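Local coordinates for ancylostoma secreted protein 1 (Necator americanus, PDB 3NT8), which is a secreted hookworm protein with two CAP domains, associated with the transition of infective larvae to parasitism, at residues Phe40-Val51 with Asn151-Cys162; Pro65-Ser73 with Thr203-Cys214. All coordinates share one frame; numbering follows the deposited sequence.

Contact 1: Phe40-Val51 with Asn151-Cys162; sequences FLDFHNNARRRV and NMVYSETTKLGC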
loop_
_atom_site.group_PDB
_atom_site.type_symbol
_atom_site.label_atom_id
_atom_site.label_comp_id
_atom_site.label_asym_id
_atom_site.label_seq_id
_atom_site.Cartn_x
_atom_site.Cartn_y
_atom_site.Cartn_z
ATOM N N PHE A 40 24.246 -2.441 -7.056
ATOM C CA PHE A 40 22.894 -2.653 -6.580
ATOM C C PHE A 40 21.955 -1.523 -6.982
ATOM O O PHE A 40 20.866 -1.763 -7.512
ATOM C CB PHE A 40 22.873 -2.793 -5.061
ATOM C CG PHE A 40 23.401 -4.110 -4.570
ATOM C CD1 PHE A 40 22.795 -5.297 -4.944
ATOM C CD2 PHE A 40 24.494 -4.150 -3.713
ATOM C CE1 PHE A 40 23.299 -6.506 -4.454
ATOM C CE2 PHE A 40 24.984 -5.310 -3.208
ATOM C CZ PHE A 40 24.397 -6.495 -3.580
ATOM N N LEU A 41 22.353 -0.299 -6.701
ATOM C CA LEU A 41 21.469 0.816 -6.931
ATOM C C LEU A 41 21.162 1.018 -8.408
ATOM O O LEU A 41 20.006 1.271 -8.742
ATOM C CB LEU A 41 22.047 2.069 -6.321
ATOM C CG LEU A 41 21.196 3.326 -6.353
ATOM C CD1 LEU A 41 19.957 3.167 -5.499
ATOM C CD2 LEU A 41 22.055 4.546 -5.919
ATOM N N ASP A 42 22.193 0.973 -9.272
ATOM C CA ASP A 42 22.028 1.208 -10.704
ATOM C C ASP A 42 21.159 0.136 -11.364
ATOM O O ASP A 42 20.298 0.432 -12.234
ATOM C CB ASP A 42 23.417 1.224 -11.388
ATOM C CG ASP A 42 24.201 2.481 -11.090
ATOM O OD1 ASP A 42 23.630 3.442 -10.499
ATOM O OD2 ASP A 42 25.388 2.519 -11.488
ATOM N N PHE A 43 21.382 -1.119 -10.980
ATOM C CA PHE A 43 20.615 -2.204 -11.605
ATOM C C PHE A 43 19.101 -1.966 -11.312
ATOM O O PHE A 43 18.226 -2.155 -12.180
ATOM C CB PHE A 43 21.108 -3.580 -11.123
ATOM C CG PHE A 43 20.537 -4.748 -11.913
ATOM C CD1 PHE A 43 21.357 -5.473 -12.808
ATOM C CD2 PHE A 43 19.205 -5.139 -11.763
ATOM C CE1 PHE A 43 20.834 -6.523 -13.534
ATOM C CE2 PHE A 43 18.687 -6.205 -12.505
ATOM C CZ PHE A 43 19.515 -6.911 -13.369
ATOM N N HIS A 44 18.789 -1.530 -10.106
ATOM C CA HIS A 44 17.385 -1.376 -9.776
ATOM C C HIS A 44 16.787 -0.206 -10.563
ATOM O O HIS A 44 15.706 -0.342 -11.100
ATOM C CB HIS A 44 17.137 -1.174 -8.286
ATOM C CG HIS A 44 17.132 -2.436 -7.460
ATOM N ND1 HIS A 44 18.284 -3.044 -6.999
ATOM C CD2 HIS A 44 16.103 -3.158 -6.936
ATOM C CE1 HIS A 44 17.963 -4.107 -6.274
ATOM N NE2 HIS A 44 16.646 -4.192 -6.213
ATOM N N ASN A 45 17.479 0.949 -10.584
ATOM C CA ASN A 45 16.954 2.145 -11.265
ATOM C C ASN A 45 16.927 2.078 -12.777
ATOM O O ASN A 45 16.078 2.700 -13.407
ATOM C CB ASN A 45 17.737 3.370 -10.850
ATOM C CG ASN A 45 17.466 3.729 -9.451
ATOM O OD1 ASN A 45 16.329 3.593 -8.993
ATOM N ND2 ASN A 45 18.501 4.171 -8.731
ATOM N N ASN A 46 17.884 1.377 -13.355
ATOM C CA ASN A 46 17.880 1.178 -14.786
ATOM C C ASN A 46 16.703 0.306 -15.209
ATOM O O ASN A 46 16.101 0.556 -16.266
ATOM C CB ASN A 46 19.203 0.548 -15.283
ATOM C CG ASN A 46 20.369 1.500 -15.101
ATOM O OD1 ASN A 46 20.170 2.700 -15.172
ATOM N ND2 ASN A 46 21.565 0.982 -14.854
ATOM N N ALA A 47 16.438 -0.743 -14.436
ATOM C CA ALA A 47 15.340 -1.645 -14.702
ATOM C C ALA A 47 14.008 -0.970 -14.402
ATOM O O ALA A 47 13.037 -1.155 -15.156
ATOM C CB ALA A 47 15.467 -3.007 -13.886
ATOM N N ARG A 48 13.965 -0.171 -13.352
ATOM C CA ARG A 48 12.710 0.595 -13.101
ATOM C C ARG A 48 12.348 1.604 -14.228
ATOM O O ARG A 48 11.150 1.817 -14.522
ATOM C CB ARG A 48 12.712 1.260 -11.713
ATOM C CG ARG A 48 12.717 0.245 -10.553
ATOM C CD ARG A 48 13.156 0.788 -9.151
ATOM N NE ARG A 48 12.147 1.681 -8.627
ATOM C CZ ARG A 48 11.095 1.304 -7.899
ATOM N NH1 ARG A 48 10.959 0.012 -7.494
ATOM N NH2 ARG A 48 10.229 2.230 -7.538
ATOM N N ARG A 49 13.372 2.203 -14.838
ATOM C CA ARG A 49 13.230 3.250 -15.836
ATOM C C ARG A 49 12.801 2.614 -17.139
ATOM O O ARG A 49 11.989 3.191 -17.830
ATOM C CB ARG A 49 14.529 4.033 -16.020
ATOM C CG ARG A 49 14.432 5.188 -17.012
ATOM C CD ARG A 49 15.750 5.916 -17.088
ATOM N NE ARG A 49 15.754 7.044 -16.152
ATOM C CZ ARG A 49 16.578 7.182 -15.112
ATOM N NH1 ARG A 49 17.501 6.276 -14.832
ATOM N NH2 ARG A 49 16.485 8.253 -14.357
ATOM N N ARG A 50 13.365 1.433 -17.449
ATOM C CA ARG A 50 12.911 0.632 -18.554
ATOM C C ARG A 50 11.445 0.307 -18.496
ATOM O O ARG A 50 10.794 0.331 -19.535
ATOM C CB ARG A 50 13.736 -0.631 -18.765
ATOM C CG ARG A 50 15.148 -0.387 -19.263
ATOM C CD ARG A 50 15.811 -1.669 -19.622
ATOM N NE ARG A 50 15.193 -2.398 -20.751
ATOM C CZ ARG A 50 15.353 -2.156 -22.079
ATOM N NH1 ARG A 50 16.075 -1.129 -22.541
ATOM N NH2 ARG A 50 14.754 -2.952 -22.991
ATOM N N VAL A 51 10.914 -0.002 -17.326
ATOM C CA VAL A 51 9.510 -0.321 -17.181
ATOM C C VAL A 51 8.679 0.905 -17.395
ATOM O O VAL A 51 7.710 0.895 -18.202
ATOM C CB VAL A 51 9.192 -0.919 -15.783
ATOM C CG1 VAL A 51 7.655 -1.158 -15.626
ATOM C CG2 VAL A 51 9.949 -2.214 -15.572
ATOM N N ASN A 151 9.134 -6.641 -5.468
ATOM C CA ASN A 151 9.963 -5.777 -4.630
ATOM C C ASN A 151 10.885 -4.883 -5.417
ATOM O O ASN A 151 11.073 -3.743 -5.046
ATOM C CB ASN A 151 10.794 -6.536 -3.542
ATOM C CG ASN A 151 9.912 -7.377 -2.634
ATOM O OD1 ASN A 151 8.880 -6.905 -2.210
ATOM N ND2 ASN A 151 10.286 -8.650 -2.407
ATOM N N MET A 152 11.414 -5.380 -6.519
ATOM C CA MET A 152 12.349 -4.578 -7.330
ATOM C C MET A 152 11.638 -3.439 -8.062
ATOM O O MET A 152 12.206 -2.357 -8.201
ATOM C CB MET A 152 13.109 -5.456 -8.322
ATOM C CG MET A 152 13.956 -6.512 -7.676
ATOM S SD MET A 152 15.161 -7.337 -8.792
ATOM C CE MET A 152 16.142 -5.926 -9.374
ATOM N N VAL A 153 10.406 -3.687 -8.504
ATOM C CA VAL A 153 9.714 -2.843 -9.468
ATOM C C VAL A 153 8.699 -1.936 -8.802
ATOM O O VAL A 153 8.224 -0.960 -9.442
ATOM C CB VAL A 153 9.061 -3.705 -10.637
ATOM C CG1 VAL A 153 7.725 -4.208 -10.247
ATOM C CG2 VAL A 153 8.885 -2.918 -11.889
ATOM N N TYR A 154 8.352 -2.212 -7.533
ATOM C CA TYR A 154 7.218 -1.550 -6.923
ATOM C C TYR A 154 7.306 -0.042 -6.929
ATOM O O TYR A 154 8.175 0.535 -6.312
ATOM C CB TYR A 154 6.977 -2.076 -5.487
ATOM C CG TYR A 154 5.658 -1.622 -4.895
ATOM C CD1 TYR A 154 4.445 -1.986 -5.495
ATOM C CD2 TYR A 154 5.622 -0.823 -3.754
ATOM C CE1 TYR A 154 3.198 -1.550 -4.950
ATOM C CE2 TYR A 154 4.435 -0.425 -3.215
ATOM C CZ TYR A 154 3.227 -0.768 -3.822
ATOM O OH TYR A 154 2.071 -0.331 -3.229
ATOM N N SER A 155 6.358 0.603 -7.565
ATOM C CA SER A 155 6.490 2.026 -7.905
ATOM C C SER A 155 6.595 2.973 -6.718
ATOM O O SER A 155 7.315 3.950 -6.842
ATOM C CB SER A 155 5.381 2.414 -8.853
ATOM O OG SER A 155 4.109 2.377 -8.250
ATOM N N GLU A 156 5.936 2.698 -5.576
ATOM C CA GLU A 156 5.951 3.619 -4.453
ATOM C C GLU A 156 7.180 3.475 -3.598
ATOM O O GLU A 156 7.418 4.303 -2.722
ATOM C CB GLU A 156 4.715 3.439 -3.522
ATOM C CG GLU A 156 3.423 3.566 -4.186
ATOM C CD GLU A 156 2.263 3.571 -3.193
ATOM O OE1 GLU A 156 1.196 3.186 -3.685
ATOM O OE2 GLU A 156 2.426 3.896 -1.962
ATOM N N THR A 157 7.946 2.419 -3.813
ATOM C CA THR A 157 9.240 2.262 -3.081
ATOM C C THR A 157 10.184 3.397 -3.428
ATOM O O THR A 157 10.304 3.767 -4.574
ATOM C CB THR A 157 9.892 0.911 -3.415
ATOM O OG1 THR A 157 8.949 -0.109 -3.054
ATOM C CG2 THR A 157 11.148 0.676 -2.630
ATOM N N THR A 158 10.850 3.939 -2.426
ATOM C CA THR A 158 11.806 5.011 -2.608
ATOM C C THR A 158 13.200 4.670 -2.021
ATOM O O THR A 158 14.198 5.318 -2.371
ATOM C CB THR A 158 11.301 6.274 -1.877
ATOM O OG1 THR A 158 11.063 5.950 -0.499
ATOM C CG2 THR A 158 9.984 6.798 -2.533
ATOM N N LYS A 159 13.272 3.697 -1.101
ATOM C CA LYS A 159 14.565 3.416 -0.432
ATOM C C LYS A 159 15.045 1.972 -0.600
ATOM O O LYS A 159 14.240 1.024 -0.582
ATOM C CB LYS A 159 14.522 3.768 1.047
ATOM C CG LYS A 159 14.641 5.260 1.373
ATOM C CD LYS A 159 15.023 5.574 2.848
ATOM C CE LYS A 159 13.879 5.527 3.841
ATOM N NZ LYS A 159 12.924 6.685 3.738
ATOM N N LEU A 160 16.363 1.815 -0.743
ATOM C CA LEU A 160 16.977 0.530 -1.052
ATOM C C LEU A 160 18.138 0.254 -0.084
ATOM O O LEU A 160 18.904 1.174 0.215
ATOM C CB LEU A 160 17.538 0.543 -2.484
ATOM C CG LEU A 160 18.269 -0.736 -2.900
ATOM C CD1 LEU A 160 17.335 -1.898 -2.903
ATOM C CD2 LEU A 160 19.025 -0.631 -4.248
ATOM N N GLY A 161 18.276 -0.997 0.379
ATOM C CA GLY A 161 19.450 -1.397 1.169
ATOM C C GLY A 161 19.880 -2.812 0.839
ATOM O O GLY A 161 19.092 -3.755 1.001
ATOM N N CYS A 162 21.111 -2.971 0.355
ATOM C CA CYS A 162 21.575 -4.323 0.008
ATOM C C CYS A 162 22.957 -4.619 0.650
ATOM O O CYS A 162 23.717 -3.670 0.934
ATOM C CB CYS A 162 21.644 -4.554 -1.515
ATOM S SG CYS A 162 20.280 -4.063 -2.584
#
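The imidazole of His44 is clamped on both faces by segment 151-162: the Met152 methyl CE sits over one face, 3.8 Å from the ring centroid, and Leu160 CD1 lies over the opposite one. At its edge ND1 donates to Phe40 O one turn back, 2.9 Å away and nearly straight at 168°, while NE2 is hydrogen-bonded to Tyr177 OH. These partners hold the ring against rotation. The Phe40 ring receives Cys162 CB almost over its centre, 3.5 Å from the centroid, with Cys162 SG oblique, 4.1 Å from the same centroid.

The Arg48 guanidinium is met at its edge by carbonyl oxygens. NH1 and NH2 both donate to Tyr154 O, NH2 at 2.9 Å, and NH1 also reaches Met152 O at 2.8 Å; all three bonds approach from above the carbonyl planes. A bend at chi3 (70°) turns the guanidinium toward the carbonyls of Met152 and Tyr154. Tyr154 O also accepts from Thr157 N, closing a type I turn. Through these bonds the buried Arg48 ties helix 34-52 to the end of helix 147-153 and the turn beyond. Farther along, Val51 CG2 meets Val153 CG2 at 3.9 Å.

Helix 34-52 thus packs on helix 147-153 and strand 159-167 within the first CAP domain. Trp126 of helix 119-127 touches Met152, Trp74 of strand 73-74 borders Phe40 and Leu160, and Cys162 is disulfide-bonded to Cys175 on strand 170-177.

Contact 2: Pro65-Ser73 with Thr203-Cys214; sequences PAKNMYKLS and TYKNSGCEDGLC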
loop_
_atom_site.group_PDB
_atom_site.type_symbol
_atom_site.label_atom_id
_atom_site.label_comp_id
_atom_site.label_asym_id
_atom_site.label_seq_id
_atom_site.Cartn_x
_atom_site.Cartn_y
_atom_site.Cartn_z
ATOM N N PRO A 65 3.979 0.711 -19.585
ATOM C CA PRO A 65 4.681 1.895 -19.040
ATOM C C PRO A 65 4.118 2.329 -17.690
ATOM O O PRO A 65 2.969 2.012 -17.380
ATOM C CB PRO A 65 4.355 2.987 -20.056
ATOM C CG PRO A 65 3.078 2.534 -20.720
ATOM C CD PRO A 65 3.342 1.042 -20.875
ATOM N N ALA A 66 4.908 3.101 -16.935
ATOM C CA ALA A 66 4.556 3.435 -15.584
ATOM C C ALA A 66 4.543 4.924 -15.288
ATOM O O ALA A 66 5.535 5.625 -15.534
ATOM C CB ALA A 66 5.493 2.734 -14.605
ATOM N N LYS A 67 3.464 5.389 -14.657
ATOM C CA LYS A 67 3.476 6.705 -14.062
ATOM C C LYS A 67 3.856 6.538 -12.599
ATOM O O LYS A 67 3.745 5.417 -12.037
ATOM C CB LYS A 67 2.117 7.379 -14.217
ATOM C CG LYS A 67 0.919 6.619 -13.650
ATOM C CD LYS A 67 -0.366 7.480 -13.804
ATOM C CE LYS A 67 -1.592 6.807 -13.186
ATOM N NZ LYS A 67 -2.930 7.391 -13.666
ATOM N N ASN A 68 4.297 7.631 -11.969
ATOM C CA ASN A 68 4.711 7.576 -10.538
ATOM C C ASN A 68 5.753 6.460 -10.228
ATOM O O ASN A 68 5.739 5.850 -9.179
ATOM C CB ASN A 68 3.462 7.398 -9.635
ATOM C CG ASN A 68 2.434 8.507 -9.807
ATOM O OD1 ASN A 68 2.777 9.649 -10.104
ATOM N ND2 ASN A 68 1.186 8.191 -9.562
ATOM N N MET A 69 6.643 6.145 -11.163
ATOM C CA MET A 69 7.704 5.178 -10.867
ATOM C C MET A 69 8.845 5.901 -10.235
ATOM O O MET A 69 9.514 6.713 -10.897
ATOM C CB MET A 69 8.185 4.463 -12.117
ATOM C CG MET A 69 9.315 3.468 -11.870
ATOM S SD MET A 69 8.867 2.004 -10.906
ATOM C CE MET A 69 7.762 1.070 -11.965
ATOM N N TYR A 70 9.046 5.660 -8.939
ATOM C CA TYR A 70 10.122 6.318 -8.156
ATOM C C TYR A 70 11.532 5.694 -8.288
ATOM O O TYR A 70 11.716 4.457 -8.359
ATOM C CB TYR A 70 9.725 6.517 -6.669
ATOM C CG TYR A 70 8.780 7.674 -6.468
ATOM C CD1 TYR A 70 9.242 8.875 -5.910
ATOM C CD2 TYR A 70 7.480 7.630 -6.957
ATOM C CE1 TYR A 70 8.445 9.956 -5.788
ATOM C CE2 TYR A 70 6.630 8.724 -6.809
ATOM C CZ TYR A 70 7.099 9.860 -6.228
ATOM O OH TYR A 70 6.218 10.924 -6.117
ATOM N N LYS A 71 12.500 6.584 -8.373
ATOM C CA LYS A 71 13.915 6.231 -8.372
ATOM C C LYS A 71 14.211 5.884 -6.938
ATOM O O LYS A 71 13.759 6.592 -6.047
ATOM C CB LYS A 71 14.741 7.431 -8.771
ATOM C CG LYS A 71 16.208 7.139 -8.963
ATOM C CD LYS A 71 16.946 8.373 -9.519
ATOM C CE LYS A 71 18.466 7.981 -9.800
ATOM N NZ LYS A 71 19.344 9.152 -10.087
ATOM N N LEU A 72 14.947 4.808 -6.724
ATOM C CA LEU A 72 15.438 4.444 -5.392
ATOM C C LEU A 72 16.645 5.253 -4.991
ATOM O O LEU A 72 17.502 5.557 -5.825
ATOM C CB LEU A 72 15.776 2.908 -5.361
ATOM C CG LEU A 72 14.627 1.955 -5.787
ATOM C CD1 LEU A 72 14.930 0.414 -5.678
ATOM C CD2 LEU A 72 13.414 2.264 -4.927
ATOM N N SER A 73 16.720 5.611 -3.717
ATOM C CA SER A 73 17.940 6.137 -3.108
ATOM C C SER A 73 18.486 5.115 -2.158
ATOM O O SER A 73 17.726 4.352 -1.525
ATOM C CB SER A 73 17.611 7.379 -2.308
ATOM O OG SER A 73 17.033 8.302 -3.195
ATOM N N THR A 203 2.302 10.438 -6.139
ATOM C CA THR A 203 2.496 9.689 -4.922
ATOM C C THR A 203 3.011 10.546 -3.749
ATOM O O THR A 203 2.428 10.534 -2.662
ATOM C CB THR A 203 3.422 8.485 -5.148
ATOM O OG1 THR A 203 3.039 7.838 -6.372
ATOM C CG2 THR A 203 3.252 7.484 -3.965
ATOM N N TYR A 204 4.072 11.309 -3.985
ATOM C CA TYR A 204 4.563 12.205 -2.951
ATOM C C TYR A 204 4.603 13.647 -3.421
ATOM O O TYR A 204 5.038 13.934 -4.516
ATOM C CB TYR A 204 5.937 11.768 -2.413
ATOM C CG TYR A 204 5.975 10.327 -1.974
ATOM C CD1 TYR A 204 5.572 9.971 -0.696
ATOM C CD2 TYR A 204 6.396 9.310 -2.838
ATOM C CE1 TYR A 204 5.583 8.648 -0.278
ATOM C CE2 TYR A 204 6.407 7.966 -2.425
ATOM C CZ TYR A 204 5.990 7.646 -1.144
ATOM O OH TYR A 204 5.977 6.329 -0.703
ATOM N N LYS A 205 4.157 14.553 -2.563
ATOM C CA LYS A 205 4.117 15.976 -2.906
ATOM C C LYS A 205 5.524 16.484 -3.046
ATOM O O LYS A 205 6.427 16.064 -2.300
ATOM C CB LYS A 205 3.411 16.813 -1.811
ATOM C CG LYS A 205 1.944 16.484 -1.561
ATOM C CD LYS A 205 0.984 17.166 -2.532
ATOM C CE LYS A 205 -0.452 16.584 -2.342
ATOM N NZ LYS A 205 -1.368 16.722 -3.539
ATOM N N ASN A 206 5.700 17.420 -3.978
ATOM C CA ASN A 206 6.977 18.059 -4.218
ATOM C C ASN A 206 8.063 17.092 -4.637
ATOM O O ASN A 206 9.212 17.259 -4.318
ATOM C CB ASN A 206 7.348 18.997 -3.059
ATOM C CG ASN A 206 6.310 20.167 -2.921
ATOM O OD1 ASN A 206 5.746 20.667 -3.930
ATOM N ND2 ASN A 206 6.057 20.582 -1.692
ATOM N N SER A 207 7.656 16.103 -5.414
ATOM C CA SER A 207 8.601 15.248 -6.099
ATOM C C SER A 207 9.235 15.915 -7.330
ATOM O O SER A 207 8.690 16.861 -7.899
ATOM C CB SER A 207 7.918 13.929 -6.455
ATOM O OG SER A 207 7.298 13.405 -5.284
ATOM N N GLY A 208 10.413 15.417 -7.695
ATOM C CA GLY A 208 11.142 15.811 -8.882
ATOM C C GLY A 208 10.931 14.729 -9.942
ATOM O O GLY A 208 10.273 13.728 -9.685
ATOM N N CYS A 209 11.479 14.951 -11.126
ATOM C CA CYS A 209 11.393 13.986 -12.218
ATOM C C CYS A 209 12.676 13.915 -13.009
ATOM O O CYS A 209 13.105 14.929 -13.588
ATOM C CB CYS A 209 10.230 14.294 -13.164
ATOM S SG CYS A 209 10.178 13.100 -14.528
ATOM N N GLU A 210 13.304 12.740 -13.023
ATOM C CA GLU A 210 14.566 12.520 -13.733
ATOM C C GLU A 210 14.369 11.468 -14.796
ATOM O O GLU A 210 14.362 10.272 -14.495
ATOM C CB GLU A 210 15.640 12.035 -12.782
ATOM C CG GLU A 210 16.339 13.143 -12.064
ATOM C CD GLU A 210 17.381 12.638 -11.122
ATOM O OE1 GLU A 210 17.965 11.552 -11.418
ATOM O OE2 GLU A 210 17.613 13.344 -10.108
ATOM N N ASP A 211 14.236 11.901 -16.047
ATOM C CA ASP A 211 14.118 10.982 -17.204
ATOM C C ASP A 211 13.137 9.821 -16.905
ATOM O O ASP A 211 13.507 8.644 -16.923
ATOM C CB ASP A 211 15.528 10.529 -17.714
ATOM C CG ASP A 211 15.457 9.688 -18.995
ATOM O OD1 ASP A 211 14.558 9.919 -19.851
ATOM O OD2 ASP A 211 16.314 8.785 -19.173
ATOM N N GLY A 212 11.880 10.168 -16.625
ATOM C CA GLY A 212 10.815 9.161 -16.401
ATOM C C GLY A 212 10.717 8.563 -14.993
ATOM O O GLY A 212 9.803 7.784 -14.706
ATOM N N LEU A 213 11.657 8.914 -14.119
ATOM C CA LEU A 213 11.616 8.415 -12.749
ATOM C C LEU A 213 11.304 9.557 -11.828
ATOM O O LEU A 213 11.956 10.616 -11.888
ATOM C CB LEU A 213 12.934 7.702 -12.296
ATOM C CG LEU A 213 13.302 6.341 -12.942
ATOM C CD1 LEU A 213 14.675 5.815 -12.471
ATOM C CD2 LEU A 213 12.204 5.322 -12.713
ATOM N N CYS A 214 10.283 9.361 -10.998
ATOM C CA CYS A 214 9.984 10.338 -9.960
ATOM C C CYS A 214 11.023 10.328 -8.869
ATOM O O CYS A 214 11.591 9.294 -8.599
ATOM C CB CYS A 214 8.573 10.102 -9.388
ATOM S SG CYS A 214 7.317 10.407 -10.640
HETATM O O HOH W 1 7.023 7.452 -13.772
HETATM O O HOH W 2 4.034 5.458 -6.834
#
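Thr203 and Tyr204 open the segment against Tyr70. Thr203 CB lies 3.6 Å from Tyr70 CE2, and its OG1 shares a water with Asn68 O. Tyr204 turns its ring edge onto one face of Tyr70 in a T-shaped pair, planes at 89° and centroids 5.2 Å apart, while its backbone N donates to Tyr70 OH. Tyr70 OH also hydrogen-bonds to Ser207 OG, 2.8 Å away near the plane of the tyrosine ring, so the phenol is gripped across the type II turn 204-207.

Glu210 follows, its OE1 meeting Lys71 NZ at 3.1 Å in a salt bridge on the syn side of the carboxylate; the lysine chain runs extended to reach it. Within the type I' turn from Glu210 to Leu213, Gly212 O is joined by a water to Ala66 O and Met69 N. Leu213 CD2 lies alongside Met69 CG, 3.5 Å away. Cys214 CB covers the other face of Tyr70, 3.4 Å from the centroid, and its backbone brackets the tyrosine: Cys214 N donates to Met69 O, and Lys71 N to Cys214 O at 174°.

A single beta bridge, Tyr70 with Cys214, and the tyrosine pair join the 65-73 loop of the first CAP domain to the beta hairpin 208-215, which is tied to the chain before it by the disulfides Cys195-Cys209 and Cys201-Cys214.

In the fold
Contact 1 is a buried core contact inside the first CAP domain, whereas contact 2 is only partly buried and joins that domain's 65-73 loop to the disulfide-tied hairpin 208-215. Helix 34-52 serves both: Arg48, which grips the loop of contact 1, also donates through NH2 to Tyr70 O, while Arg49 on the same helix bonds to the carbonyls of Glu210 and Asp211. Thr158 and Ser73 add a backbone bond between the two sites. Their chemistry follows their place: contact 1 combines sulfur, aliphatic and ring packing with a buried arginine, whereas contact 2 adds bridging waters and an outer salt bridge to its tyrosine stack.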